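Local coordinates for protein SSD1 (Saccharomyces cerevisiae S288C, PDB 7AM1) that binds mRNA and represses translation as a pseudonuclease of the RNase II family, and is implicated in control of the G1 phase of the cell cycle, at residues Ile549-Ile552 with Lys553-Val556; Leu372-Val375 with Ser376-Ala379; Arg665-Ala668 with Asp669-Val672. All blocks are in the same frame, centred on the assembly; numbering follows the deposited sequence.

Contact 1 (Ile549-Ile552 with Lys553-Val556); sequences INEI and KRKV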
ATOM      1  N   ILE A 549     -16.635  11.763   4.405  1.00 34.34           N
ATOM      2  CA  ILE A 549     -17.228  10.482   4.763  1.00 34.78           C
ATOM      3  C   ILE A 549     -16.225   9.624   5.522  1.00 34.28           C
ATOM      4  O   ILE A 549     -16.608   8.872   6.426  1.00 33.99           O
ATOM      5  CB  ILE A 549     -17.746   9.760   3.503  1.00 35.89           C
ATOM      6  CG1 ILE A 549     -18.802  10.612   2.780  1.00 37.55           C
ATOM      7  CG2 ILE A 549     -18.268   8.371   3.851  1.00 36.54           C
ATOM      8  CD1 ILE A 549     -20.027  10.992   3.617  1.00 38.34           C
ATOM      9  N   ASN A 550     -14.933   9.718   5.179  1.00 33.88           N
ATOM     10  CA  ASN A 550     -13.922   8.888   5.834  1.00 34.14           C
ATOM     11  C   ASN A 550     -13.751   9.276   7.301  1.00 33.34           C
ATOM     12  O   ASN A 550     -13.570   8.406   8.161  1.00 31.06           O
ATOM     13  CB  ASN A 550     -12.580   8.991   5.094  1.00 34.62           C
ATOM     14  CG  ASN A 550     -11.600   7.864   5.469  1.00 35.46           C
ATOM     15  OD1 ASN A 550     -11.997   6.711   5.666  1.00 33.74           O
ATOM     16  ND2 ASN A 550     -10.315   8.202   5.561  1.00 34.77           N
ATOM     17  N   GLU A 551     -13.795  10.573   7.615  1.00 32.23           N
ATOM     18  CA  GLU A 551     -13.636  10.964   9.012  1.00 35.88           C
ATOM     19  C   GLU A 551     -14.875  10.612   9.825  1.00 35.77           C
ATOM     20  O   GLU A 551     -14.770  10.335  11.026  1.00 37.02           O
ATOM     21  CB  GLU A 551     -13.318  12.453   9.123  1.00 38.05           C
ATOM     22  CG  GLU A 551     -11.871  12.796   8.772  1.00 39.69           C
ATOM     23  CD  GLU A 551     -10.862  12.193   9.745  1.00 41.31           C
ATOM     24  OE1 GLU A 551     -11.175  12.094  10.953  1.00 40.99           O
ATOM     25  OE2 GLU A 551      -9.756  11.808   9.296  1.00 42.95           O
ATOM     26  N   ILE A 552     -16.050  10.600   9.196  1.00 38.13           N
ATOM     27  CA  ILE A 552     -17.240  10.122   9.891  1.00 38.73           C
ATOM     28  C   ILE A 552     -17.132   8.626  10.158  1.00 37.82           C
ATOM     29  O   ILE A 552     -17.457   8.158  11.253  1.00 38.10           O
ATOM     30  CB  ILE A 552     -18.510  10.481   9.095  1.00 38.52           C
ATOM     31  CG1 ILE A 552     -18.779  11.987   9.192  1.00 39.33           C
ATOM     32  CG2 ILE A 552     -19.715   9.688   9.606  1.00 39.56           C
ATOM     33  CD1 ILE A 552     -19.817  12.492   8.210  1.00 39.54           C
ATOM     34  N   LYS A 553     -16.657   7.856   9.176  1.00 37.75           N
ATOM     35  CA  LYS A 553     -16.499   6.415   9.362  1.00 36.97           C
ATOM     36  C   LYS A 553     -15.436   6.101  10.408  1.00 35.78           C
ATOM     37  O   LYS A 553     -15.559   5.113  11.143  1.00 35.10           O
ATOM     38  CB  LYS A 553     -16.147   5.751   8.032  1.00 38.14           C
ATOM     39  CG  LYS A 553     -17.322   5.619   7.075  1.00 40.03           C
ATOM     40  CD  LYS A 553     -16.889   5.132   5.701  1.00 41.57           C
ATOM     41  CE  LYS A 553     -18.088   4.906   4.794  1.00 42.73           C
ATOM     42  NZ  LYS A 553     -17.685   4.432   3.438  1.00 42.25           N
ATOM     43  N   ARG A 554     -14.371   6.908  10.472  1.00 35.72           N
ATOM     44  CA  ARG A 554     -13.345   6.691  11.489  1.00 36.33           C
ATOM     45  C   ARG A 554     -13.921   6.883  12.883  1.00 36.20           C
ATOM     46  O   ARG A 554     -13.606   6.128  13.811  1.00 36.32           O
ATOM     47  CB  ARG A 554     -12.168   7.639  11.263  1.00 37.68           C
ATOM     48  CG  ARG A 554     -11.261   7.234  10.093  1.00 38.32           C
ATOM     49  CD  ARG A 554     -10.246   8.312   9.760  1.00 39.52           C
ATOM     50  NE  ARG A 554      -9.308   7.855   8.737  1.00 40.03           N
ATOM     51  CZ  ARG A 554      -8.239   8.532   8.337  1.00 40.67           C
ATOM     52  NH1 ARG A 554      -7.958   9.712   8.874  1.00 40.48           N
ATOM     53  NH2 ARG A 554      -7.447   8.022   7.401  1.00 41.48           N
ATOM     54  N   LYS A 555     -14.789   7.880  13.043  1.00 35.51           N
ATOM     55  CA  LYS A 555     -15.463   8.071  14.319  1.00 34.47           C
ATOM     56  C   LYS A 555     -16.387   6.898  14.619  1.00 35.69           C
ATOM     57  O   LYS A 555     -16.401   6.378  15.742  1.00 36.62           O
ATOM     58  CB  LYS A 555     -16.240   9.389  14.300  1.00 33.83           C
ATOM     59  CG  LYS A 555     -17.014   9.682  15.584  1.00 36.99           C
ATOM     60  CD  LYS A 555     -16.081   9.886  16.768  1.00 40.35           C
ATOM     61  CE  LYS A 555     -16.835   9.830  18.075  1.00 44.72           C
ATOM     62  NZ  LYS A 555     -15.986  10.235  19.227  1.00 48.10           N
ATOM     63  N   VAL A 556     -17.172   6.467  13.629  1.00 34.92           N
ATOM     64  CA  VAL A 556     -18.069   5.332  13.832  1.00 35.16           C
ATOM     65  C   VAL A 556     -17.279   4.102  14.261  1.00 34.98           C
ATOM     66  O   VAL A 556     -17.619   3.436  15.243  1.00 35.91           O
ATOM     67  CB  VAL A 556     -18.887   5.060  12.557  1.00 37.04           C
ATOM     68  CG1 VAL A 556     -19.648   3.752  12.683  1.00 36.80           C
ATOM     69  CG2 VAL A 556     -19.834   6.224  12.269  1.00 38.87           C
TER
HETATM   70  O   HOH W   1     -10.144   5.484   7.372  1.00 30.96           O
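Arg554 swings its CG beside its own backbone N (chi1 -75°) and then runs extended from CG to NE, which carries the guanidinium back along the helix to Asn550 and Glu551. Asn550 has its CG anti to the backbone N (chi1 -164°), and its ND2 comes over one face of that guanidinium, 3.3 Å from Arg554 NE. Those two nitrogens are both donors and do not bond. A water in the guanidinium plane links the pair: it accepts from Arg554 NE at 2.9 Å and donates to Asn550 OD1 at 2.8 Å. Glu526 is a second link, taking both Arg554 NH2, as a salt bridge, and Asn550 ND2. Glu551, bent at chi2, presents OE2 to Arg554 NH1 at 2.8 Å in a salt bridge whose hydrogen bond is weak, the carboxylate standing 85° to the guanidinium; Arg510 also pairs with this OE2. Beneath these side chains runs the regular i to i+4 ladder of helix 544-568 in the RNB domain, for example Lys553 N to Ile549 O at 2.9 Å. With an alanine in place of Arg554, Glu526 and Glu551 would probably each lose a cationic partner, and the water its acceptor role toward NE. On another side of the helix, the extended Lys553 chain lays CE 3.6 Å from Ile549 CG2, and Ile552 packs toward Val556 through their CG2 methyls.

Contact 2 (Leu372-Val375 with Ser376-Ala379); sequences LGWV and SEFA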
ATOM      1  N   LEU A 372     -17.728   4.727  -6.868  1.00 47.73           N
ATOM      2  CA  LEU A 372     -17.675   4.359  -8.278  1.00 53.44           C
ATOM      3  C   LEU A 372     -17.291   2.902  -8.468  1.00 54.00           C
ATOM      4  O   LEU A 372     -16.242   2.456  -7.993  1.00 53.17           O
ATOM      5  CB  LEU A 372     -16.677   5.257  -9.012  1.00 56.78           C
ATOM      6  CG  LEU A 372     -16.814   5.281 -10.532  1.00 61.32           C
ATOM      7  CD1 LEU A 372     -16.534   6.641 -11.120  1.00 61.84           C
ATOM      8  CD2 LEU A 372     -15.836   4.236 -11.100  1.00 63.65           C
ATOM      9  N   GLY A 373     -18.142   2.168  -9.184  1.00 56.20           N
ATOM     10  CA  GLY A 373     -17.894   0.778  -9.491  1.00 57.10           C
ATOM     11  C   GLY A 373     -18.230  -0.187  -8.379  1.00 56.35           C
ATOM     12  O   GLY A 373     -18.038  -1.397  -8.552  1.00 56.50           O
ATOM     13  N   TRP A 374     -18.736   0.306  -7.255  1.00 54.88           N
ATOM     14  CA  TRP A 374     -18.978  -0.504  -6.073  1.00 53.94           C
ATOM     15  C   TRP A 374     -20.411  -0.278  -5.611  1.00 56.00           C
ATOM     16  O   TRP A 374     -21.136   0.564  -6.147  1.00 59.09           O
ATOM     17  CB  TRP A 374     -17.962  -0.154  -4.976  1.00 50.82           C
ATOM     18  CG  TRP A 374     -17.977  -1.061  -3.791  1.00 49.55           C
ATOM     19  CD1 TRP A 374     -18.166  -0.705  -2.489  1.00 48.08           C
ATOM     20  CD2 TRP A 374     -17.793  -2.481  -3.797  1.00 49.84           C
ATOM     21  NE1 TRP A 374     -18.106  -1.814  -1.681  1.00 48.78           N
ATOM     22  CE2 TRP A 374     -17.880  -2.919  -2.462  1.00 49.60           C
ATOM     23  CE3 TRP A 374     -17.561  -3.424  -4.805  1.00 50.26           C
ATOM     24  CZ2 TRP A 374     -17.746  -4.258  -2.105  1.00 50.19           C
ATOM     25  CZ3 TRP A 374     -17.427  -4.753  -4.451  1.00 50.70           C
ATOM     26  CH2 TRP A 374     -17.518  -5.158  -3.110  1.00 50.84           C
ATOM     27  N   VAL A 375     -20.826  -1.056  -4.614  1.00 53.58           N
ATOM     28  CA  VAL A 375     -22.170  -0.959  -4.056  1.00 51.71           C
ATOM     29  C   VAL A 375     -22.264   0.245  -3.129  1.00 47.55           C
ATOM     30  O   VAL A 375     -21.313   1.025  -3.005  1.00 45.55           O
ATOM     31  CB  VAL A 375     -22.541  -2.255  -3.310  1.00 52.96           C
ATOM     32  CG1 VAL A 375     -22.473  -3.445  -4.251  1.00 53.99           C
ATOM     33  CG2 VAL A 375     -21.619  -2.465  -2.115  1.00 52.39           C
ATOM     34  N   SER A 376     -23.427   0.425  -2.505  1.00 47.19           N
ATOM     35  CA  SER A 376     -23.608   1.371  -1.410  1.00 45.21           C
ATOM     36  C   SER A 376     -23.796   0.580  -0.122  1.00 43.27           C
ATOM     37  O   SER A 376     -24.755  -0.190   0.005  1.00 43.92           O
ATOM     38  CB  SER A 376     -24.808   2.284  -1.654  1.00 46.43           C
ATOM     39  OG  SER A 376     -25.088   3.068  -0.507  1.00 44.68           O
ATOM     40  N   GLU A 377     -22.878   0.750   0.822  1.00 39.79           N
ATOM     41  CA  GLU A 377     -22.978   0.047   2.091  1.00 40.29           C
ATOM     42  C   GLU A 377     -23.040   0.982   3.289  1.00 39.72           C
ATOM     43  O   GLU A 377     -23.115   0.501   4.425  1.00 38.76           O
ATOM     44  CB  GLU A 377     -21.808  -0.938   2.251  1.00 40.80           C
ATOM     45  CG  GLU A 377     -20.408  -0.345   2.245  1.00 41.27           C
ATOM     46  CD  GLU A 377     -19.344  -1.436   2.254  1.00 42.80           C
ATOM     47  OE1 GLU A 377     -19.508  -2.400   3.027  1.00 44.24           O
ATOM     48  OE2 GLU A 377     -18.352  -1.348   1.493  1.00 44.29           O
ATOM     49  N   PHE A 378     -23.044   2.295   3.069  1.00 42.24           N
ATOM     50  CA  PHE A 378     -23.034   3.278   4.142  1.00 42.86           C
ATOM     51  C   PHE A 378     -23.985   4.404   3.780  1.00 42.36           C
ATOM     52  O   PHE A 378     -24.016   4.850   2.630  1.00 42.15           O
ATOM     53  CB  PHE A 378     -21.626   3.822   4.359  1.00 42.91           C
ATOM     54  CG  PHE A 378     -21.513   4.792   5.494  1.00 42.66           C
ATOM     55  CD1 PHE A 378     -21.485   4.337   6.798  1.00 43.81           C
ATOM     56  CD2 PHE A 378     -21.397   6.151   5.259  1.00 41.61           C
ATOM     57  CE1 PHE A 378     -21.361   5.216   7.848  1.00 44.53           C
ATOM     58  CE2 PHE A 378     -21.266   7.031   6.308  1.00 42.25           C
ATOM     59  CZ  PHE A 378     -21.246   6.561   7.603  1.00 43.45           C
ATOM     60  N   ALA A 379     -24.774   4.845   4.757  1.00 42.02           N
ATOM     61  CA  ALA A 379     -25.743   5.911   4.554  1.00 41.60           C
ATOM     62  C   ALA A 379     -25.746   6.816   5.778  1.00 42.28           C
ATOM     63  O   ALA A 379     -25.368   6.406   6.879  1.00 41.83           O
ATOM     64  CB  ALA A 379     -27.142   5.344   4.285  1.00 42.02           C
TER
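Trp374 and Glu377 meet across the connection that leads from strand 367-370 to strand 378-384, neighbouring antiparallel strands of the RNB-domain sheet. One polar bond carries the contact: the indole NE1 donates to Glu377 OE2 at 3.2 Å, nearly straight at 168°. The acceptor lies at the ring edge, practically in the indole plane, whereas the donor reaches OE2 from above the carboxylate plane; ring and carboxylate are turned 51° from each other. Glu377 sets its CG between its backbone N and carbonyl carbon (chi1 61°), a crowded position, and an extended chain beyond it then carries the carboxylate back to the indole N-H. Its other oxygen, OE1, accepts from the backbone N of Met664, and Arg665 NE forms a long, weak ion pair with OE2. The buried carboxylate is thus held through both oxygens, which probably limits its rotation.

Backbone and hydroxyl bonds hold the chain between the two side chains. Ser376 OG bonds to Ile369 O on the preceding strand, and Ser376 N bonds to Ser439 OG. Val375 O, by contrast, is buried with no partner in the model.

Aromatic and van der Waals contacts flank the indole. Phe421 meets the Trp374 ring edge-to-face, and helix 432-438 contributes Asn435, which touches both Trp374 and Val375. Val375 CG2 rests on one face of the Trp374 indole, 3.6 Å above its plane and displaced toward the rim.

Contact 3 (Arg665-Ala668 with Asp669-Val672); sequences RRYA and DHVV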
ATOM      1  N   ARG A 665     -16.976  -5.522   1.804  1.00 37.40           N
ATOM      2  CA  ARG A 665     -15.660  -5.765   1.226  1.00 37.73           C
ATOM      3  C   ARG A 665     -14.615  -6.259   2.216  1.00 36.83           C
ATOM      4  O   ARG A 665     -13.522  -6.640   1.780  1.00 38.08           O
ATOM      5  CB  ARG A 665     -15.124  -4.493   0.545  1.00 37.11           C
ATOM      6  CG  ARG A 665     -15.182  -3.219   1.390  1.00 36.64           C
ATOM      7  CD  ARG A 665     -14.586  -2.044   0.626  1.00 35.41           C
ATOM      8  NE  ARG A 665     -14.468  -0.832   1.425  1.00 34.87           N
ATOM      9  CZ  ARG A 665     -13.432  -0.544   2.211  1.00 35.71           C
ATOM     10  NH1 ARG A 665     -12.417  -1.394   2.332  1.00 35.32           N
ATOM     11  NH2 ARG A 665     -13.420   0.597   2.891  1.00 36.02           N
ATOM     12  N   ARG A 666     -14.910  -6.283   3.516  1.00 35.91           N
ATOM     13  CA  ARG A 666     -13.986  -6.763   4.536  1.00 36.22           C
ATOM     14  C   ARG A 666     -14.677  -7.814   5.395  1.00 37.17           C
ATOM     15  O   ARG A 666     -15.742  -7.553   5.964  1.00 38.31           O
ATOM     16  CB  ARG A 666     -13.496  -5.617   5.424  1.00 36.59           C
ATOM     17  CG  ARG A 666     -12.879  -4.457   4.676  1.00 36.20           C
ATOM     18  CD  ARG A 666     -12.201  -3.491   5.650  1.00 36.02           C
ATOM     19  NE  ARG A 666     -13.151  -2.934   6.618  1.00 36.18           N
ATOM     20  CZ  ARG A 666     -13.292  -1.636   6.895  1.00 35.53           C
ATOM     21  NH1 ARG A 666     -12.538  -0.728   6.287  1.00 35.90           N
ATOM     22  NH2 ARG A 666     -14.191  -1.245   7.791  1.00 36.10           N
ATOM     23  N   TYR A 667     -14.068  -8.997   5.504  1.00 36.60           N
ATOM     24  CA  TYR A 667     -14.668 -10.030   6.336  1.00 36.98           C
ATOM     25  C   TYR A 667     -14.478  -9.758   7.824  1.00 35.99           C
ATOM     26  O   TYR A 667     -15.298 -10.198   8.633  1.00 36.93           O
ATOM     27  CB  TYR A 667     -14.097 -11.412   6.014  1.00 37.71           C
ATOM     28  CG  TYR A 667     -14.846 -12.499   6.744  1.00 41.35           C
ATOM     29  CD1 TYR A 667     -16.024 -13.020   6.226  1.00 42.81           C
ATOM     30  CD2 TYR A 667     -14.404 -12.970   7.973  1.00 44.16           C
ATOM     31  CE1 TYR A 667     -16.729 -13.996   6.900  1.00 45.18           C
ATOM     32  CE2 TYR A 667     -15.103 -13.947   8.655  1.00 46.63           C
ATOM     33  CZ  TYR A 667     -16.263 -14.455   8.115  1.00 47.17           C
ATOM     34  OH  TYR A 667     -16.956 -15.428   8.793  1.00 48.93           O
ATOM     35  N   ALA A 668     -13.408  -9.057   8.212  1.00 34.93           N
ATOM     36  CA  ALA A 668     -13.229  -8.731   9.622  1.00 35.59           C
ATOM     37  C   ALA A 668     -14.465  -8.031  10.175  1.00 37.54           C
ATOM     38  O   ALA A 668     -14.879  -8.282  11.314  1.00 38.12           O
ATOM     39  CB  ALA A 668     -11.991  -7.853   9.810  1.00 33.97           C
ATOM     40  N   ASP A 669     -15.078  -7.160   9.367  1.00 37.24           N
ATOM     41  CA  ASP A 669     -16.282  -6.457   9.791  1.00 37.85           C
ATOM     42  C   ASP A 669     -17.414  -7.423  10.112  1.00 40.11           C
ATOM     43  O   ASP A 669     -18.253  -7.127  10.971  1.00 42.26           O
ATOM     44  CB  ASP A 669     -16.715  -5.467   8.708  1.00 36.07           C
ATOM     45  CG  ASP A 669     -15.704  -4.350   8.498  1.00 36.63           C
ATOM     46  OD1 ASP A 669     -14.507  -4.668   8.337  1.00 36.39           O
ATOM     47  OD2 ASP A 669     -16.097  -3.163   8.477  1.00 36.01           O
ATOM     48  N   HIS A 670     -17.468  -8.573   9.432  1.00 40.47           N
ATOM     49  CA  HIS A 670     -18.485  -9.569   9.755  1.00 40.73           C
ATOM     50  C   HIS A 670     -18.335 -10.036  11.194  1.00 42.14           C
ATOM     51  O   HIS A 670     -19.316 -10.108  11.941  1.00 43.56           O
ATOM     52  CB  HIS A 670     -18.399 -10.761   8.803  1.00 39.84           C
ATOM     53  CG  HIS A 670     -18.843 -10.453   7.408  1.00 41.33           C
ATOM     54  ND1 HIS A 670     -19.624 -11.317   6.671  1.00 42.15           N
ATOM     55  CD2 HIS A 670     -18.619  -9.377   6.617  1.00 40.97           C
ATOM     56  CE1 HIS A 670     -19.861 -10.786   5.485  1.00 42.81           C
ATOM     57  NE2 HIS A 670     -19.263  -9.610   5.426  1.00 41.63           N
ATOM     58  N   VAL A 671     -17.107 -10.368  11.597  1.00 41.70           N
ATOM     59  CA  VAL A 671     -16.857 -10.769  12.978  1.00 42.24           C
ATOM     60  C   VAL A 671     -17.251  -9.646  13.928  1.00 41.32           C
ATOM     61  O   VAL A 671     -17.922  -9.869  14.942  1.00 40.89           O
ATOM     62  CB  VAL A 671     -15.381 -11.167  13.160  1.00 42.54           C
ATOM     63  CG1 VAL A 671     -15.127 -11.609  14.589  1.00 42.65           C
ATOM     64  CG2 VAL A 671     -14.989 -12.268  12.175  1.00 43.74           C
ATOM     65  N   VAL A 672     -16.839  -8.419  13.610  1.00 40.72           N
ATOM     66  CA  VAL A 672     -17.173  -7.277  14.456  1.00 40.84           C
ATOM     67  C   VAL A 672     -18.684  -7.086  14.530  1.00 39.68           C
ATOM     68  O   VAL A 672     -19.232  -6.786  15.597  1.00 40.73           O
ATOM     69  CB  VAL A 672     -16.465  -6.011  13.941  1.00 38.40           C
ATOM     70  CG1 VAL A 672     -16.970  -4.770  14.678  1.00 39.54           C
ATOM     71  CG2 VAL A 672     -14.956  -6.153  14.081  1.00 37.30           C
TER
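Asp669 OD2 takes two bonds, from Arg666 NH2 at 2.8 Å and from the backbone N of Ala662. The arginine approaches side-on and gives a nitrogen to each carboxylate oxygen: while NH2 uses the syn lone pair of OD2, Arg666 NE donates to Asp669 OD1, also at 2.8 Å, from the syn side but tilted out of the carboxylate plane. Both bonds are fairly straight, at 158° and 165°, and both oxygens lie close to the guanidinium plane, although the two flat groups are twisted by 36°. A bend at chi3 turns the guanidinium of Arg666 toward the aspartate, and its remaining nitrogen, NH1, forms a salt bridge with Asp530.

The salt bridge to Asp669 lies where a loop enters helix 668-681 of the RNB domain. In the first turn, Val672 N donates to Ala668 O at 3.0 Å, whereas Tyr667 O receives weaker bonds from the backbone N atoms of His670 and Val671.

Aromatic groups pack beside this turn. His670 CB sits over the centre of the Tyr667 ring in a CH-pi contact, 4.2 Å from its centroid. The imidazole and phenol planes are only modestly inclined to each other, but a lateral offset leaves little ring overlap. Val671 CG2 reaches Tyr667 CE2 at 3.9 Å, approaching the ring obliquely. The phenol OH bonds to Asp410, and His670 NE2 to Pro663 O, tying the two rings to helix 408-416 and to the preceding loop.

Since every touching residue is buried, the paired charges of Arg666 and Asp669 probably offset much of each other's desolvation cost, and the two-point grip is likely to resist rotation of either group.

All three contacts belong to the RNB domain, on the same side of the chain's centre, and follow one another along the sequence in the order 2, 1, 3. The centres of contacts 1 and 2 lie about 15 Å apart. Those of contacts 2 and 3 are about 16 Å apart, and those of contacts 1 and 3 about 17 Å. Contact 2 is the bridge: Phe378 on strand 378-384 packs against Ile549, Ile552 and Lys553 of helix 544-568, with Lys553 CE 3.5 Å from Phe378 CG, while Trp374 and Glu377 touch Arg665. Contacts 1 and 3 do not touch. One short run of chain thus links helix 544-568 to the loop entering helix 668-681 within this pseudonuclease domain.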